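Local coordinates for MmeI (Methylophilus methylotrophus, PDB 5HR4), which joins DNA cleavage and site-specific DNA modification in a Type IIL restriction-modification enzyme, probably methylating N6 of a target adenine with S-adenosylmethionine as methyl donor, at a contact of chain A with DNA. Numbering follows the deposited sequence.

Contact 1: a contact of chain A with DNA. Residues 312, 314, 481-484, 570, 578-580. With nucleotides of chain B.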
ATOM      1  N   GLY A 312       6.231  -1.798  -6.298  1.00 30.26           N
ATOM      2  CA  GLY A 312       5.788  -1.704  -4.927  1.00 27.67           C
ATOM      3  C   GLY A 312       6.790  -2.239  -3.928  1.00 33.91           C
ATOM      4  O   GLY A 312       6.394  -2.935  -2.982  1.00 34.53           O
ATOM      5  N   HIS A 314       8.306  -2.030  -1.077  1.00 29.06           N
ATOM      6  CA  HIS A 314       8.279  -1.364   0.219  1.00 28.41           C
ATOM      7  C   HIS A 314       8.166  -2.413   1.303  1.00 26.46           C
ATOM      8  O   HIS A 314       7.189  -3.164   1.334  1.00 27.52           O
ATOM      9  CB  HIS A 314       7.129  -0.372   0.278  1.00 30.80           C
ATOM     10  CG  HIS A 314       7.385   0.841  -0.550  1.00 33.22           C
ATOM     11  ND1 HIS A 314       6.650   1.152  -1.673  1.00 30.87           N
ATOM     12  CD2 HIS A 314       8.345   1.790  -0.448  1.00 29.69           C
ATOM     13  CE1 HIS A 314       7.120   2.266  -2.201  1.00 32.22           C
ATOM     14  NE2 HIS A 314       8.146   2.674  -1.475  1.00 31.18           N
ATOM     15  N   ASN A 481       2.181  -8.761   1.734  1.00 35.61           N
ATOM     16  CA  ASN A 481       1.944  -7.360   1.403  1.00 30.76           C
ATOM     17  C   ASN A 481       2.242  -7.139  -0.076  1.00 28.51           C
ATOM     18  O   ASN A 481       3.317  -6.637  -0.437  1.00 28.23           O
ATOM     19  CB  ASN A 481       2.790  -6.442   2.283  1.00 26.97           C
ATOM     20  CG  ASN A 481       2.582  -4.986   1.955  1.00 25.92           C
ATOM     21  OD1 ASN A 481       1.550  -4.598   1.398  1.00 23.31           O
ATOM     22  ND2 ASN A 481       3.563  -4.166   2.288  1.00 25.92           N
ATOM     23  N   PRO A 482       1.295  -7.462  -0.952  1.00 27.72           N
ATOM     24  CA  PRO A 482       1.529  -7.374  -2.407  1.00 28.34           C
ATOM     25  C   PRO A 482       1.605  -5.934  -2.889  1.00 35.10           C
ATOM     26  O   PRO A 482       1.069  -5.016  -2.241  1.00 27.27           O
ATOM     27  CB  PRO A 482       0.303  -8.087  -3.003  1.00 31.49           C
ATOM     28  CG  PRO A 482      -0.334  -8.820  -1.862  1.00 29.59           C
ATOM     29  CD  PRO A 482      -0.017  -8.044  -0.633  1.00 27.20           C
ATOM     30  N   PRO A 483       2.218  -5.706  -4.064  1.00 34.81           N
ATOM     31  CA  PRO A 483       2.471  -4.335  -4.526  1.00 29.86           C
ATOM     32  C   PRO A 483       1.206  -3.581  -4.899  1.00 31.84           C
ATOM     33  O   PRO A 483       0.251  -4.156  -5.434  1.00 30.30           O
ATOM     34  CB  PRO A 483       3.356  -4.545  -5.756  1.00 31.28           C
ATOM     35  CG  PRO A 483       2.958  -5.870  -6.253  1.00 32.18           C
ATOM     36  CD  PRO A 483       2.772  -6.686  -5.009  1.00 32.61           C
ATOM     37  N   PHE A 484       1.236  -2.264  -4.632  1.00 27.33           N
ATOM     38  CA  PHE A 484       0.143  -1.345  -4.926  1.00 28.16           C
ATOM     39  C   PHE A 484       0.498  -0.574  -6.184  1.00 27.58           C
ATOM     40  O   PHE A 484       1.513   0.127  -6.219  1.00 31.48           O
ATOM     41  CB  PHE A 484      -0.087  -0.325  -3.807  1.00 28.33           C
ATOM     42  CG  PHE A 484      -0.174  -0.898  -2.438  1.00 31.21           C
ATOM     43  CD1 PHE A 484      -0.349  -2.253  -2.215  1.00 33.92           C
ATOM     44  CD2 PHE A 484      -0.103  -0.052  -1.345  1.00 31.86           C
ATOM     45  CE1 PHE A 484      -0.429  -2.742  -0.915  1.00 32.64           C
ATOM     46  CE2 PHE A 484      -0.192  -0.539  -0.060  1.00 26.90           C
ATOM     47  CZ  PHE A 484      -0.358  -1.885   0.151  1.00 27.56           C
ATOM     48  N   TRP A 570       0.722   4.246   6.292  1.00 22.13           N
ATOM     49  CA  TRP A 570       1.897   3.413   6.094  1.00 21.41           C
ATOM     50  C   TRP A 570       3.125   4.036   6.754  1.00 24.23           C
ATOM     51  O   TRP A 570       3.281   5.256   6.795  1.00 26.45           O
ATOM     52  CB  TRP A 570       2.165   3.237   4.592  1.00 23.51           C
ATOM     53  CG  TRP A 570       3.456   2.518   4.289  1.00 24.89           C
ATOM     54  CD1 TRP A 570       4.673   3.083   4.108  1.00 21.54           C
ATOM     55  CD2 TRP A 570       3.653   1.086   4.184  1.00 23.65           C
ATOM     56  NE1 TRP A 570       5.620   2.103   3.884  1.00 26.13           N
ATOM     57  CE2 TRP A 570       5.020   0.872   3.927  1.00 21.58           C
ATOM     58  CE3 TRP A 570       2.803  -0.026   4.288  1.00 22.51           C
ATOM     59  CZ2 TRP A 570       5.561  -0.401   3.744  1.00 24.29           C
ATOM     60  CZ3 TRP A 570       3.336  -1.289   4.117  1.00 27.06           C
ATOM     61  CH2 TRP A 570       4.707  -1.468   3.840  1.00 28.43           C
ATOM     62  N   ALA A 578       7.010   5.457   1.815  1.00 23.88           N
ATOM     63  CA  ALA A 578       5.943   5.740   0.863  1.00 26.67           C
ATOM     64  C   ALA A 578       4.772   6.431   1.555  1.00 27.26           C
ATOM     65  O   ALA A 578       4.578   6.331   2.764  1.00 26.88           O
ATOM     66  CB  ALA A 578       5.465   4.459   0.175  1.00 27.03           C
ATOM     67  N   ALA A 579       3.997   7.159   0.761  1.00 31.25           N
ATOM     68  CA  ALA A 579       2.852   7.929   1.234  1.00 24.40           C
ATOM     69  C   ALA A 579       1.598   7.262   0.688  1.00 26.83           C
ATOM     70  O   ALA A 579       1.156   7.546  -0.423  1.00 32.21           O
ATOM     71  CB  ALA A 579       2.947   9.362   0.785  1.00 23.50           C
ATOM     72  N   VAL A 580       1.041   6.353   1.472  1.00 33.51           N
ATOM     73  CA  VAL A 580      -0.148   5.609   1.084  1.00 29.63           C
ATOM     74  C   VAL A 580      -0.856   5.216   2.375  1.00 29.67           C
ATOM     75  O   VAL A 580      -0.235   5.132   3.440  1.00 24.72           O
ATOM     76  CB  VAL A 580       0.234   4.389   0.194  1.00 24.55           C
ATOM     77  CG1 VAL A 580       1.253   3.509   0.886  1.00 22.38           C
ATOM     78  CG2 VAL A 580      -0.986   3.581  -0.257  1.00 21.12           C
TER
ATOM     79  P    DA B   7       0.495   5.018  -6.939  1.00 30.69           P
ATOM     80  OP1  DA B   7       1.823   5.187  -7.594  1.00 25.69           O
ATOM     81  OP2  DA B   7      -0.384   3.899  -7.357  1.00 25.65           O
ATOM     82  O5'  DA B   7       0.721   5.020  -5.370  1.00 30.66           O
ATOM     83  C5'  DA B   7       0.817   3.861  -4.648  1.00 24.13           C
ATOM     84  C4'  DA B   7       1.651   4.170  -3.445  1.00 24.41           C
ATOM     85  O4'  DA B   7       1.787   3.011  -2.626  1.00 24.74           O
ATOM     86  C3'  DA B   7       3.056   4.655  -3.756  1.00 26.76           C
ATOM     87  O3'  DA B   7       3.333   5.720  -2.886  1.00 27.28           O
ATOM     88  C2'  DA B   7       3.926   3.429  -3.464  1.00 26.25           C
ATOM     89  C1'  DA B   7       3.144   2.750  -2.354  1.00 27.04           C
ATOM     90  N9   DA B   7       3.242   1.297  -2.318  1.00 28.76           N
ATOM     91  C8   DA B   7       3.214   0.455  -3.380  1.00 26.87           C
ATOM     92  N7   DA B   7       3.234  -0.802  -3.051  1.00 28.44           N
ATOM     93  C5   DA B   7       3.247  -0.788  -1.665  1.00 30.34           C
ATOM     94  C6   DA B   7       3.256  -1.822  -0.691  1.00 28.00           C
ATOM     95  N6   DA B   7       3.273  -3.123  -0.993  1.00 28.36           N
ATOM     96  N1   DA B   7       3.264  -1.461   0.607  1.00 28.37           N
ATOM     97  C2   DA B   7       3.255  -0.164   0.907  1.00 27.62           C
ATOM     98  N3   DA B   7       3.234   0.889   0.082  1.00 31.01           N
ATOM     99  C4   DA B   7       3.233   0.498  -1.201  1.00 28.76           C
ATOM    100  P    DC B   8       4.389   6.883  -3.236  1.00 26.16           P
ATOM    101  OP1  DC B   8       5.363   6.515  -4.275  1.00 28.54           O
ATOM    102  OP2  DC B   8       4.915   7.230  -1.897  1.00 31.46           O
ATOM    103  O5'  DC B   8       3.480   8.096  -3.737  1.00 35.95           O
ATOM    104  C5'  DC B   8       2.327   7.864  -4.539  1.00 31.91           C
ATOM    105  C4'  DC B   8       1.973   9.121  -5.311  1.00 33.57           C
ATOM    106  O4'  DC B   8       0.827   9.788  -4.697  1.00 29.14           O
ATOM    107  C3'  DC B   8       3.082  10.164  -5.373  1.00 32.32           C
ATOM    108  O3'  DC B   8       3.043  10.804  -6.646  1.00 35.89           O
ATOM    109  C2'  DC B   8       2.696  11.122  -4.243  1.00 27.70           C
ATOM    110  C1'  DC B   8       1.170  11.113  -4.354  1.00 29.77           C
ATOM    111  N1   DC B   8       0.452  11.457  -3.071  1.00 32.35           N
ATOM    112  C2   DC B   8      -0.348  12.610  -2.988  1.00 29.66           C
ATOM    113  O2   DC B   8      -0.455  13.341  -3.965  1.00 36.11           O
ATOM    114  N3   DC B   8      -0.986  12.888  -1.833  1.00 31.57           N
ATOM    115  C4   DC B   8      -0.856  12.070  -0.786  1.00 33.43           C
ATOM    116  N4   DC B   8      -1.509  12.381   0.330  1.00 25.89           N
ATOM    117  C5   DC B   8      -0.052  10.889  -0.846  1.00 31.78           C
ATOM    118  C6   DC B   8       0.575  10.625  -1.995  1.00 29.90           C
TER

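Contact 2: a contact of chain A with DNA. Residues 645, 717, 721-723, 725-726, 737. With nucleotides of chain B; nucleotides of chain C.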
ATOM      1  N   LYS A 645     -10.938  20.460 -18.370  1.00 30.24           N
ATOM      2  CA  LYS A 645      -9.598  19.912 -18.187  1.00 28.16           C
ATOM      3  C   LYS A 645      -8.657  20.515 -19.216  1.00 32.28           C
ATOM      4  O   LYS A 645      -8.884  20.354 -20.426  1.00 32.12           O
ATOM      5  CB  LYS A 645      -9.637  18.390 -18.318  1.00 26.28           C
ATOM      6  CG  LYS A 645      -8.306  17.700 -18.368  1.00 22.04           C
ATOM      7  CD  LYS A 645      -8.494  16.176 -18.309  1.00 24.42           C
ATOM      8  CE  LYS A 645      -7.203  15.458 -18.742  1.00 29.31           C
ATOM      9  NZ  LYS A 645      -7.247  13.966 -18.731  1.00 32.34           N
ATOM     10  N   PHE A 717       3.860  20.700 -26.002  1.00 37.68           N
ATOM     11  CA  PHE A 717       3.695  19.819 -24.854  1.00 32.24           C
ATOM     12  C   PHE A 717       2.722  18.706 -25.192  1.00 31.83           C
ATOM     13  O   PHE A 717       2.983  17.527 -24.901  1.00 31.52           O
ATOM     14  CB  PHE A 717       3.222  20.614 -23.628  1.00 37.82           C
ATOM     15  CG  PHE A 717       2.696  19.754 -22.501  1.00 31.93           C
ATOM     16  CD1 PHE A 717       3.554  19.265 -21.516  1.00 37.38           C
ATOM     17  CD2 PHE A 717       1.344  19.423 -22.429  1.00 29.42           C
ATOM     18  CE1 PHE A 717       3.067  18.448 -20.458  1.00 30.33           C
ATOM     19  CE2 PHE A 717       0.850  18.618 -21.387  1.00 33.92           C
ATOM     20  CZ  PHE A 717       1.718  18.129 -20.403  1.00 29.14           C
ATOM     21  N   SER A 721       2.977  14.023 -25.518  1.00 30.88           N
ATOM     22  CA  SER A 721       2.208  13.187 -24.598  1.00 35.22           C
ATOM     23  C   SER A 721       2.358  11.718 -24.967  1.00 34.25           C
ATOM     24  O   SER A 721       2.853  11.375 -26.037  1.00 29.56           O
ATOM     25  CB  SER A 721       0.729  13.557 -24.617  1.00 30.26           C
ATOM     26  OG  SER A 721       0.016  12.773 -23.675  1.00 30.74           O
ATOM     27  N   SER A 722       1.910  10.833 -24.070  1.00 29.44           N
ATOM     28  CA  SER A 722       1.844   9.421 -24.425  1.00 28.82           C
ATOM     29  C   SER A 722       0.427   8.915 -24.664  1.00 33.25           C
ATOM     30  O   SER A 722       0.271   7.813 -25.199  1.00 33.10           O
ATOM     31  CB  SER A 722       2.523   8.546 -23.368  1.00 22.62           C
ATOM     32  OG  SER A 722       1.944   8.746 -22.086  1.00 36.02           O
ATOM     33  N   ALA A 723      -0.607   9.682 -24.318  1.00 29.21           N
ATOM     34  CA  ALA A 723      -1.977   9.253 -24.565  1.00 28.04           C
ATOM     35  C   ALA A 723      -2.423   9.758 -25.932  1.00 35.86           C
ATOM     36  O   ALA A 723      -2.469  10.975 -26.169  1.00 35.53           O
ATOM     37  CB  ALA A 723      -2.913   9.749 -23.468  1.00 26.90           C
ATOM     38  N   PRO A 725      -5.221  10.335 -27.377  1.00 33.01           N
ATOM     39  CA  PRO A 725      -6.166  11.463 -27.430  1.00 29.68           C
ATOM     40  C   PRO A 725      -5.526  12.794 -27.090  1.00 32.88           C
ATOM     41  O   PRO A 725      -5.985  13.839 -27.584  1.00 33.35           O
ATOM     42  CB  PRO A 725      -7.231  11.067 -26.402  1.00 33.11           C
ATOM     43  CG  PRO A 725      -7.193   9.576 -26.385  1.00 33.27           C
ATOM     44  CD  PRO A 725      -5.739   9.234 -26.543  1.00 30.94           C
ATOM     45  N   THR A 726      -4.479  12.795 -26.259  1.00 30.43           N
ATOM     46  CA  THR A 726      -3.808  14.054 -25.947  1.00 29.69           C
ATOM     47  C   THR A 726      -3.031  14.566 -27.160  1.00 32.09           C
ATOM     48  O   THR A 726      -3.191  15.731 -27.558  1.00 32.75           O
ATOM     49  CB  THR A 726      -2.903  13.889 -24.724  1.00 26.36           C
ATOM     50  OG1 THR A 726      -3.653  13.302 -23.656  1.00 28.00           O
ATOM     51  CG2 THR A 726      -2.406  15.235 -24.256  1.00 24.40           C
ATOM     52  N   PHE A 737      -8.443  20.756 -23.411  1.00 27.31           N
ATOM     53  CA  PHE A 737      -8.586  19.369 -23.833  1.00 25.41           C
ATOM     54  C   PHE A 737     -10.022  18.874 -23.685  1.00 29.57           C
ATOM     55  O   PHE A 737     -10.579  18.283 -24.613  1.00 32.15           O
ATOM     56  CB  PHE A 737      -7.624  18.498 -23.039  1.00 28.95           C
ATOM     57  CG  PHE A 737      -7.839  17.037 -23.229  1.00 30.19           C
ATOM     58  CD1 PHE A 737      -8.563  16.310 -22.306  1.00 28.24           C
ATOM     59  CD2 PHE A 737      -7.287  16.378 -24.316  1.00 32.88           C
ATOM     60  CE1 PHE A 737      -8.747  14.955 -22.468  1.00 31.62           C
ATOM     61  CE2 PHE A 737      -7.472  15.005 -24.493  1.00 29.66           C
ATOM     62  CZ  PHE A 737      -8.197  14.295 -23.568  1.00 32.96           C
TER
ATOM     63  P    DT B   3     -18.398  12.481 -16.649  1.00 41.98           P
ATOM     64  OP1  DT B   3     -18.807  11.371 -15.752  1.00 41.22           O
ATOM     65  OP2  DT B   3     -19.445  13.471 -16.967  1.00 44.38           O
ATOM     66  O5'  DT B   3     -17.068  13.213 -16.093  1.00 39.02           O
ATOM     67  C5'  DT B   3     -16.216  12.606 -15.086  1.00 32.16           C
ATOM     68  C4'  DT B   3     -15.640  11.275 -15.532  1.00 35.16           C
ATOM     69  O4'  DT B   3     -14.845  11.442 -16.750  1.00 36.98           O
ATOM     70  C3'  DT B   3     -14.695  10.620 -14.515  1.00 37.71           C
ATOM     71  O3'  DT B   3     -14.853   9.209 -14.545  1.00 35.35           O
ATOM     72  C2'  DT B   3     -13.322  11.010 -15.066  1.00 38.81           C
ATOM     73  C1'  DT B   3     -13.586  10.829 -16.544  1.00 32.84           C
ATOM     74  N1   DT B   3     -12.591  11.471 -17.420  1.00 37.03           N
ATOM     75  C2   DT B   3     -11.464  10.772 -17.789  1.00 33.64           C
ATOM     76  O2   DT B   3     -11.227   9.646 -17.409  1.00 33.07           O
ATOM     77  N3   DT B   3     -10.614  11.450 -18.619  1.00 35.52           N
ATOM     78  C4   DT B   3     -10.783  12.729 -19.131  1.00 33.91           C
ATOM     79  O4   DT B   3      -9.959  13.254 -19.875  1.00 29.83           O
ATOM     80  C5   DT B   3     -11.990  13.402 -18.715  1.00 35.63           C
ATOM     81  C7   DT B   3     -12.276  14.793 -19.184  1.00 28.46           C
ATOM     82  C6   DT B   3     -12.827  12.746 -17.890  1.00 38.86           C
TER
ATOM     83  P    DG C   9      -1.571  19.452 -16.957  1.00 30.69           P
ATOM     84  OP1  DG C   9      -0.286  19.972 -17.453  1.00 25.46           O
ATOM     85  OP2  DG C   9      -2.889  20.093 -17.165  1.00 34.20           O
ATOM     86  O5'  DG C   9      -1.717  17.932 -17.404  1.00 23.89           O
ATOM     87  C5'  DG C   9      -0.599  17.108 -17.384  1.00 22.20           C
ATOM     88  C4'  DG C   9      -1.016  15.665 -17.460  1.00 23.30           C
ATOM     89  O4'  DG C   9      -1.965  15.357 -16.399  1.00 24.75           O
ATOM     90  C3'  DG C   9      -1.726  15.265 -18.745  1.00 26.15           C
ATOM     91  O3'  DG C   9      -1.420  13.926 -18.991  1.00 23.70           O
ATOM     92  C2'  DG C   9      -3.184  15.402 -18.356  1.00 23.94           C
ATOM     93  C1'  DG C   9      -3.096  14.770 -16.991  1.00 23.07           C
ATOM     94  N9   DG C   9      -4.250  14.998 -16.159  1.00 27.14           N
ATOM     95  C8   DG C   9      -5.083  16.098 -16.141  1.00 23.78           C
ATOM     96  N7   DG C   9      -6.055  15.986 -15.297  1.00 23.19           N
ATOM     97  C5   DG C   9      -5.839  14.732 -14.707  1.00 31.99           C
ATOM     98  C6   DG C   9      -6.555  14.045 -13.696  1.00 27.58           C
ATOM     99  O6   DG C   9      -7.569  14.407 -13.094  1.00 26.34           O
ATOM    100  N1   DG C   9      -5.986  12.805 -13.422  1.00 31.57           N
ATOM    101  C2   DG C   9      -4.859  12.306 -14.026  1.00 28.87           C
ATOM    102  N2   DG C   9      -4.437  11.104 -13.634  1.00 30.07           N
ATOM    103  N3   DG C   9      -4.194  12.935 -14.952  1.00 33.33           N
ATOM    104  C4   DG C   9      -4.733  14.133 -15.240  1.00 29.40           C
ATOM    105  P    DG C  10      -1.371  13.344 -20.480  1.00 32.14           P
ATOM    106  OP1  DG C  10      -0.272  14.027 -21.205  1.00 20.80           O
ATOM    107  OP2  DG C  10      -2.710  13.417 -21.106  1.00 27.79           O
ATOM    108  O5'  DG C  10      -1.057  11.802 -20.178  1.00 29.82           O
ATOM    109  C5'  DG C  10      -0.308  11.436 -19.001  1.00 27.67           C
ATOM    110  C4'  DG C  10      -0.694  10.047 -18.480  1.00 25.23           C
ATOM    111  O4'  DG C  10      -1.861  10.150 -17.630  1.00 32.18           O
ATOM    112  C3'  DG C  10      -1.055   9.006 -19.537  1.00 26.86           C
ATOM    113  O3'  DG C  10      -0.757   7.739 -19.033  1.00 32.54           O
ATOM    114  C2'  DG C  10      -2.560   9.189 -19.669  1.00 27.83           C
ATOM    115  C1'  DG C  10      -2.945   9.442 -18.219  1.00 32.29           C
ATOM    116  N9   DG C  10      -4.157  10.234 -18.056  1.00 27.78           N
ATOM    117  C8   DG C  10      -4.494  11.376 -18.728  1.00 29.75           C
ATOM    118  N7   DG C  10      -5.642  11.881 -18.358  1.00 31.11           N
ATOM    119  C5   DG C  10      -6.093  11.010 -17.375  1.00 31.95           C
ATOM    120  C6   DG C  10      -7.281  11.046 -16.597  1.00 35.21           C
ATOM    121  O6   DG C  10      -8.206  11.888 -16.647  1.00 31.90           O
ATOM    122  N1   DG C  10      -7.343   9.958 -15.695  1.00 32.73           N
ATOM    123  C2   DG C  10      -6.372   8.982 -15.578  1.00 28.37           C
ATOM    124  N2   DG C  10      -6.595   8.024 -14.690  1.00 29.00           N
ATOM    125  N3   DG C  10      -5.261   8.948 -16.298  1.00 34.73           N
ATOM    126  C4   DG C  10      -5.189   9.989 -17.178  1.00 33.16           C
ATOM    127  P    DA C  11      -0.352   6.517 -19.993  1.00 35.10           P
ATOM    128  OP1  DA C  11       0.656   5.771 -19.195  1.00 32.40           O
ATOM    129  OP2  DA C  11      -0.054   6.965 -21.377  1.00 30.26           O
ATOM    130  O5'  DA C  11      -1.681   5.658 -20.054  1.00 23.26           O
ATOM    131  C5'  DA C  11      -2.005   4.861 -18.971  1.00 34.02           C
ATOM    132  C4'  DA C  11      -3.476   4.635 -18.959  1.00 37.91           C
ATOM    133  O4'  DA C  11      -4.127   5.910 -19.059  1.00 39.16           O
ATOM    134  C3'  DA C  11      -3.979   3.812 -20.128  1.00 35.75           C
ATOM    135  O3'  DA C  11      -4.318   2.512 -19.648  1.00 37.04           O
ATOM    136  C2'  DA C  11      -5.200   4.607 -20.679  1.00 36.00           C
ATOM    137  C1'  DA C  11      -5.367   5.753 -19.683  1.00 35.90           C
ATOM    138  N9   DA C  11      -5.726   7.059 -20.251  1.00 31.85           N
ATOM    139  C8   DA C  11      -5.084   7.748 -21.240  1.00 30.80           C
ATOM    140  N7   DA C  11      -5.615   8.926 -21.504  1.00 30.58           N
ATOM    141  C5   DA C  11      -6.664   9.027 -20.597  1.00 38.16           C
ATOM    142  C6   DA C  11      -7.630  10.040 -20.334  1.00 34.65           C
ATOM    143  N6   DA C  11      -7.709  11.209 -20.999  1.00 28.13           N
ATOM    144  N1   DA C  11      -8.518   9.796 -19.361  1.00 30.45           N
ATOM    145  C2   DA C  11      -8.453   8.649 -18.698  1.00 31.11           C
ATOM    146  N3   DA C  11      -7.613   7.641 -18.841  1.00 31.22           N
ATOM    147  C4   DA C  11      -6.733   7.890 -19.811  1.00 36.49           C
ATOM    148  P    DT C  12      -4.876   1.389 -20.641  1.00 41.25           P
ATOM    149  OP1  DT C  12      -4.808   0.090 -19.940  1.00 38.27           O
ATOM    150  OP2  DT C  12      -4.201   1.595 -21.952  1.00 42.80           O
ATOM    151  O5'  DT C  12      -6.425   1.754 -20.787  1.00 32.45           O
ATOM    152  C5'  DT C  12      -7.274   1.531 -19.716  1.00 40.54           C
ATOM    153  C4'  DT C  12      -8.641   2.097 -20.001  1.00 44.48           C
ATOM    154  O4'  DT C  12      -8.543   3.528 -20.199  1.00 46.39           O
ATOM    155  C3'  DT C  12      -9.317   1.539 -21.255  1.00 50.94           C
ATOM    156  O3'  DT C  12     -10.509   0.896 -20.882  1.00 52.40           O
ATOM    157  C2'  DT C  12      -9.594   2.786 -22.120  1.00 53.25           C
ATOM    158  C1'  DT C  12      -9.557   3.901 -21.085  1.00 47.83           C
ATOM    159  N1   DT C  12      -9.252   5.241 -21.656  1.00 39.75           N
ATOM    160  C2   DT C  12      -9.927   6.347 -21.185  1.00 43.37           C
ATOM    161  O2   DT C  12     -10.746   6.300 -20.288  1.00 44.01           O
ATOM    162  N3   DT C  12      -9.598   7.523 -21.796  1.00 42.78           N
ATOM    163  C4   DT C  12      -8.692   7.704 -22.819  1.00 37.18           C
ATOM    164  O4   DT C  12      -8.461   8.798 -23.302  1.00 31.80           O
ATOM    165  C5   DT C  12      -8.029   6.515 -23.269  1.00 41.21           C
ATOM    166  C7   DT C  12      -7.017   6.596 -24.373  1.00 36.95           C
ATOM    167  C6   DT C  12      -8.340   5.349 -22.672  1.00 40.33           C
TER
HETATM  168  O   HOH W   1      -5.686  11.517 -23.510  1.00 27.89           O

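Contact 1: a contact of chain A with DNA
The loop Asn481-Pro482-Pro483-Phe484, directly after strand 477-480, is the NPPF motif of N6-adenine methyltransferases, and it meets the unpaired adenine DA7 of chain B in the pocket of the methyltransferase domain. The flipped base lies between two unlike side chains. The Phe484 ring stacks on one face of the six-membered ring of DA7, the two planes 8° from parallel, with the phenyl centre near C6; its CG is anti to the carbonyl carbon, and this brings the ring under both rings of the purine, 3.7 Å between the phenyl centroid and that of the six-membered ring of DA7. On the opposite face His314 reaches over with its CB above the six-membered ring, while its imidazole ND1 sits 3.5 Å from N9 of DA7. Trp570 meets the base at its C2 end: with its indole turned 80° to the base, it offers a face to the purine edge, and C2 of DA7 points into that face, 3.4 Å from CZ3. Polar groups then fix the rotation of the base. The amide ND2 of Asn481, held roughly in plane with its acceptor, donates to N1 of DA7 over 3.2 Å, and OD1 of the same amide takes a weak bond from the exocyclic amine N6. The backbone N-H of Phe484 comes up to N7 of DA7 from beneath the base plane, on the Phe484 face, in a hydrogen bond of 2.9 Å from N to N7, so the residue that stacks also contacts N7. Val580, with CG1 in the crowded position between backbone N and carbonyl carbon (chi1 55°), presses that methyl toward N3 of DA7, at 3.4 Å, from the Phe484 side. Just ahead of strand 581-588, the backbone N of Ala579 donates nearly straight to the phosphate oxygen OP2 of DC8, at 2.8 Å, where the DNA resumes base pairing at DC8. Together these contacts hold the extrahelical adenine with its N6 at the NPPF loop, as methyl transfer requires.

Contact 2: a contact of chain A with DNA
Loop residues and two helices of the target recognition region approach the major groove of the duplex, where Lys645 makes direct hydrogen bonds to the bases. Its side chain is fully extended, with CG anti to the backbone N (chi1 171°), and passes CE over the imidazole face of DG9 of chain C, 3.4 Å from C8. The amine at its tip then meets three acceptors: NZ donates to N7 of DG10 at 2.7 Å and also to O6 of that guanine, and it bonds O4 of DT3 of chain B at 3.0 Å. Because DT3 pairs with DA11, the amine reads across two successive base pairs, and its likely positive charge would suit this cluster of acceptors. An alanine here would remove the amine and the aliphatic stem over DG9, and would probably weaken discrimination at both pairs. Phe737 comes in edge-on, pointing CE1 at O4 of DT3 in the plane of its own ring. Further along, the methyl of Ala723 sits 3.4 Å from N7 of DA11, and Pro725 lays CG against the C7 methyl of DT12. A water bound by Thr726 OG1 reaches N6 and N7 of DA11, adding water-mediated readout of the adenine.

Backbone contacts come from the loop between helices 705-719 and 724-729 and from the adjoining ends of both helices. Ser721 OG donates to OP1 of DG10 at 2.8 Å and accepts the backbone N-H of Ala723, which orients the hydroxyl. Ser722, with OG in the crowded position (chi1 57°), bonds OP2 of the next phosphate, that of DA11, also at 2.8 Å. Thr726, its OG1 anti to the carbonyl carbon (chi1 -52°), holds OP2 of DG10 at 2.7 Å, and Phe717 packs CZ near the C5' of DG9. Holding the phosphates is likely to keep the bases in register with Lys645 and its neighbours; the site serves sequence recognition.

Contact 1 and contact 2 lie about 28 Å apart, measured between the centres of their C-alpha atoms, and have no residues in common; the first is built on the methyltransferase domain, the second on the target recognition region. What joins them is the DNA: chain B supplies DT3 to contact 2 and, four nucleotides further along, DA7 to contact 1. One polypeptide thus reads paired bases in the groove at one place while holding an extrahelical adenine at another. The fixed spacing along chain B would let recognition in contact 2 determine which adenine enters contact 1.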